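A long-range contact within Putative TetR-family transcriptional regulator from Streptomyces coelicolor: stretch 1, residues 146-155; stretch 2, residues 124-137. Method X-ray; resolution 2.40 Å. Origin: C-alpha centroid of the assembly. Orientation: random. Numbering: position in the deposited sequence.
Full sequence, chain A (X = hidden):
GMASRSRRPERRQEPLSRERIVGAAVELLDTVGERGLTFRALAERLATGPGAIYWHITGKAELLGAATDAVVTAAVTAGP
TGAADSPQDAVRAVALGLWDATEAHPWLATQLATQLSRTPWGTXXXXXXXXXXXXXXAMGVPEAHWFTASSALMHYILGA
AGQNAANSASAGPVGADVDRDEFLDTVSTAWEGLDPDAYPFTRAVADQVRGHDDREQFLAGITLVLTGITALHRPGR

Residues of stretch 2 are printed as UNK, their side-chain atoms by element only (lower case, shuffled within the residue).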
# COMPACT_ATOMS: atom_id res chain seq x y z
N TRP A 146 -9.42 18.75 -4.61
CA TRP A 146 -9.47 18.37 -3.19
C TRP A 146 -9.47 16.87 -2.96
O TRP A 146 -8.75 16.37 -2.08
CB TRP A 146 -10.72 18.94 -2.50
CG TRP A 146 -10.73 20.42 -2.30
CD1 TRP A 146 -9.71 21.30 -2.56
CD2 TRP A 146 -11.84 21.22 -1.88
NE1 TRP A 146 -10.13 22.59 -2.34
CE2 TRP A 146 -11.43 22.57 -1.92
CE3 TRP A 146 -13.15 20.92 -1.47
CZ2 TRP A 146 -12.29 23.63 -1.58
CZ3 TRP A 146 -14.02 21.98 -1.13
CH2 TRP A 146 -13.58 23.32 -1.19
N PHE A 147 -10.26 16.14 -3.74
CA PHE A 147 -10.32 14.69 -3.57
C PHE A 147 -9.08 14.01 -4.12
O PHE A 147 -8.56 13.07 -3.51
CB PHE A 147 -11.56 14.11 -4.25
CG PHE A 147 -11.82 12.67 -3.86
CD1 PHE A 147 -11.98 12.33 -2.51
CD2 PHE A 147 -11.87 11.67 -4.82
CE1 PHE A 147 -12.18 10.99 -2.12
CE2 PHE A 147 -12.08 10.33 -4.45
CZ PHE A 147 -12.23 9.99 -3.09
N THR A 148 -8.61 14.50 -5.26
CA THR A 148 -7.43 13.93 -5.88
C THR A 148 -6.23 14.04 -4.93
O THR A 148 -5.55 13.05 -4.64
CB THR A 148 -7.10 14.65 -7.21
OG1 THR A 148 -8.22 14.55 -8.09
CG2 THR A 148 -5.91 14.02 -7.89
N ALA A 149 -5.98 15.26 -4.44
CA ALA A 149 -4.87 15.50 -3.54
C ALA A 149 -4.99 14.66 -2.27
O ALA A 149 -4.03 14.03 -1.82
CB ALA A 149 -4.80 16.97 -3.20
N SER A 150 -6.19 14.63 -1.70
CA SER A 150 -6.41 13.87 -0.47
C SER A 150 -6.23 12.37 -0.65
O SER A 150 -5.63 11.72 0.21
CB SER A 150 -7.81 14.14 0.06
OG SER A 150 -7.92 15.50 0.45
N SER A 151 -6.75 11.84 -1.76
CA SER A 151 -6.65 10.42 -2.06
C SER A 151 -5.21 10.01 -2.31
O SER A 151 -4.82 8.91 -1.94
CB SER A 151 -7.47 10.06 -3.30
OG SER A 151 -8.86 10.15 -3.04
N ALA A 152 -4.44 10.89 -2.94
CA ALA A 152 -3.04 10.60 -3.21
C ALA A 152 -2.28 10.46 -1.89
O ALA A 152 -1.51 9.51 -1.71
CB ALA A 152 -2.40 11.70 -4.07
N LEU A 153 -2.50 11.40 -0.97
CA LEU A 153 -1.83 11.32 0.33
C LEU A 153 -2.18 9.98 0.98
O LEU A 153 -1.31 9.23 1.41
CB LEU A 153 -2.26 12.48 1.23
CG LEU A 153 -1.63 13.80 0.80
CD1 LEU A 153 -2.39 14.98 1.39
CD2 LEU A 153 -0.16 13.80 1.19
N MSE A 154 -3.48 9.67 0.99
CA MSE A 154 -3.95 8.42 1.56
C MSE A 154 -3.29 7.18 0.94
O MSE A 154 -2.77 6.32 1.65
CB MSE A 154 -5.45 8.31 1.38
CG MSE A 154 -5.98 6.97 1.77
SE MSE A 154 -5.91 6.81 3.68
CE MSE A 154 -7.65 7.61 4.02
N HIS A 155 -3.32 7.09 -0.38
CA HIS A 155 -2.73 5.94 -1.05
C HIS A 155 -1.25 5.84 -0.74
O HIS A 155 -0.69 4.75 -0.60
CB HIS A 155 -2.90 6.03 -2.58
CG HIS A 155 -4.28 5.70 -3.06
ND1 HIS A 155 -4.98 6.16 -4.12
CD2 HIS A 155 -5.07 4.74 -2.48
CE1 HIS A 155 -6.17 5.48 -4.16
NE2 HIS A 155 -6.20 4.62 -3.15
N UNK A 124 -13.68 5.07 9.75
CA UNK A 124 -12.29 5.46 9.76
C UNK A 124 -11.89 6.22 8.50
O UNK A 124 -11.21 7.24 8.58
c UNK A 124 -9.93 4.72 10.27
c UNK A 124 -11.35 4.24 9.94
c UNK A 124 -11.32 3.42 8.70
N UNK A 125 -12.35 5.75 7.35
CA UNK A 125 -12.02 6.39 6.09
C UNK A 125 -12.37 7.87 6.07
O UNK A 125 -11.50 8.72 5.89
c UNK A 125 -12.70 5.67 4.94
N UNK A 126 -13.66 8.21 6.26
CA UNK A 126 -14.06 9.62 6.25
C UNK A 126 -13.34 10.50 7.27
O UNK A 126 -13.13 11.69 7.04
c UNK A 126 -15.76 8.27 7.21
c UNK A 126 -15.58 9.56 6.48
c UNK A 126 -14.83 7.34 6.49
N UNK A 127 -12.95 9.93 8.40
CA UNK A 127 -12.24 10.71 9.41
C UNK A 127 -10.79 11.03 8.97
O UNK A 127 -10.29 12.12 9.23
c UNK A 127 -15.74 8.65 14.07
c UNK A 127 -13.64 10.06 11.39
n UNK A 127 -15.29 7.42 14.30
n UNK A 127 -16.88 9.05 14.63
c UNK A 127 -12.27 9.98 10.75
n UNK A 127 -15.07 9.48 13.26
c UNK A 127 -13.83 9.14 12.57
N UNK A 128 -10.15 10.09 8.30
CA UNK A 128 -8.79 10.30 7.81
C UNK A 128 -8.89 11.32 6.69
O UNK A 128 -8.12 12.26 6.61
c UNK A 128 -7.51 8.26 9.50
c UNK A 128 -6.75 9.34 6.73
c UNK A 128 -8.16 7.89 8.20
c UNK A 128 -8.16 9.03 7.19
N UNK A 129 -9.87 11.11 5.82
CA UNK A 129 -10.07 12.01 4.71
C UNK A 129 -10.40 13.43 5.15
O UNK A 129 -9.98 14.39 4.52
c UNK A 129 -11.14 11.47 3.76
c UNK A 129 -9.60 10.73 0.36
c UNK A 129 -10.21 11.41 1.42
c UNK A 129 -9.67 8.67 1.63
c UNK A 129 -9.32 9.36 0.46
c UNK A 129 -10.56 10.73 2.59
c UNK A 129 -10.28 9.36 2.69
N UNK A 130 -11.15 13.57 6.24
CA UNK A 130 -11.49 14.90 6.74
C UNK A 130 -10.20 15.56 7.25
O UNK A 130 -9.96 16.73 7.01
c UNK A 130 -13.05 16.12 8.38
c UNK A 130 -13.92 16.86 7.37
o UNK A 130 -14.54 16.21 6.52
c UNK A 130 -12.50 14.79 7.87
o UNK A 130 -14.01 18.09 7.46
N UNK A 131 -9.38 14.80 7.96
CA UNK A 131 -8.13 15.30 8.51
C UNK A 131 -7.19 15.80 7.41
O UNK A 131 -6.63 16.88 7.52
c UNK A 131 -7.42 14.19 9.30
o UNK A 131 -8.24 13.71 10.35
N UNK A 132 -7.01 14.99 6.37
CA UNK A 132 -6.13 15.37 5.27
C UNK A 132 -6.74 16.50 4.43
O UNK A 132 -6.05 17.48 4.12
c UNK A 132 -5.22 12.94 5.07
c UNK A 132 -3.83 13.28 5.55
c UNK A 132 -5.19 11.74 4.11
c UNK A 132 -5.86 14.15 4.38
N UNK A 133 -8.02 16.37 4.10
CA UNK A 133 -8.70 17.37 3.29
C UNK A 133 -8.62 18.82 3.76
O UNK A 133 -8.32 19.73 2.97
N UNK A 134 -8.87 19.05 5.05
CA UNK A 134 -8.82 20.40 5.61
C UNK A 134 -7.46 21.04 5.38
O UNK A 134 -7.37 22.25 5.16
n UNK A 134 -12.14 19.62 9.32
c UNK A 134 -10.58 20.03 7.46
n UNK A 134 -13.83 19.12 10.80
c UNK A 134 -12.64 19.66 10.55
c UNK A 134 -10.84 20.16 8.95
c UNK A 134 -9.13 20.38 7.12
n UNK A 134 -11.94 20.23 11.53
N UNK A 135 -6.40 20.23 5.44
CA UNK A 135 -5.06 20.74 5.22
C UNK A 135 -4.84 21.05 3.74
O UNK A 135 -4.18 22.03 3.41
c UNK A 135 -4.23 19.39 7.25
c UNK A 135 -4.04 19.73 5.74
o UNK A 135 -3.73 21.66 7.92
c UNK A 135 -4.39 20.65 8.13
n UNK A 135 -5.27 20.57 9.11
N UNK A 136 -5.42 20.24 2.87
CA UNK A 136 -5.32 20.44 1.43
C UNK A 136 -6.00 21.77 1.09
O UNK A 136 -5.49 22.55 0.29
c UNK A 136 -5.10 18.05 0.72
c UNK A 136 -6.26 19.66 -0.76
c UNK A 136 -6.00 19.28 0.67
N UNK A 137 -7.16 22.01 1.68
CA UNK A 137 -7.86 23.27 1.44
C UNK A 137 -7.01 24.43 1.99
O UNK A 137 -6.87 25.46 1.34
o UNK A 137 -11.60 22.26 3.69
n UNK A 137 -12.54 22.42 1.67
c UNK A 137 -11.49 22.28 2.47
c UNK A 137 -10.14 22.15 1.80
c UNK A 137 -9.22 23.29 2.15

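Position 124 carries three carbons, one bearing the other two, and none comes within 7 Å of stretch 1; this is V124. Position 125 has a single carbon and is A125, whose backbone O lies 4.4 Å from M154 CE. At position 126 three carbons close a ring onto the backbone N: P126, pointing away. Position 127 has three carbons, a nitrogen, then a carbon carrying two more nitrogens, the guanidinium of R127, out of reach of stretch 1.

Position 128 has four carbons forked at the first, one arm two carbons long, which defines I128; its CG2 meets M154 CE at 3.3 Å. Position 129 has one carbon followed by a six-carbon ring without a hydroxyl oxygen, hence F129. Its CE1 lies 3.3 Å from M154 CE, and its CE2 lies 3.6 Å from F147 CE1. The two phenyl planes are inclined by 27°, but with centroids 5.6 Å apart the rings barely overlap. S151 OG approaches the ring edge, 3.5 Å from F129 CE2.

Position 130 has three carbons, the third bearing two oxygens: E130, directed away. Position 131, one carbon and one oxygen, is S131, whose OG donates to R127 O at 2.8 Å. Position 132 has four carbons forked at the second, giving L132; its CD1 is 3.9 Å from S150 O and 4.2 Å from L153 CB. Position 133 has no side-chain atoms and is G133. Its CA lies 3.5 Å from S150 OG, and here the backbones come close, with CA atoms of S150 and G133 5.6 Å apart.

Position 134 repeats the guanidinium pattern: R134, whose NE forms a salt bridge with E130 OE2 at 3.0 Å, away from the contact. Position 135 has three carbons, the third carrying one oxygen and one nitrogen, so it is Q135, making no contact. Position 136, one carbon bearing two, is V136; CG1 is 3.9 Å from A149 CB, while CG2 is 4.1 Å from L153 CD1. Position 137 has the same amide pattern as 135 and is Q137. Its CG sits 4.1 Å from the centroid of the five-membered ring of W146, 14° off the normal, a CH-pi contact over the face.

The helices cross at 123°, with axes 9.1 Å apart at closest approach, and bury 630 Å². No hydrogen bond joins them: S150 OG instead donates to W146 O at 2.8 Å, within its own helix. Packing therefore dominates, with F129 seated among F147, S150, S151 and M154, V136 among W146, A149, S150 and L153, and S150 reciprocally among F129, L132, G133 and V136.

Stretch 2 (124-137) VAPRIFESLGRQVQ
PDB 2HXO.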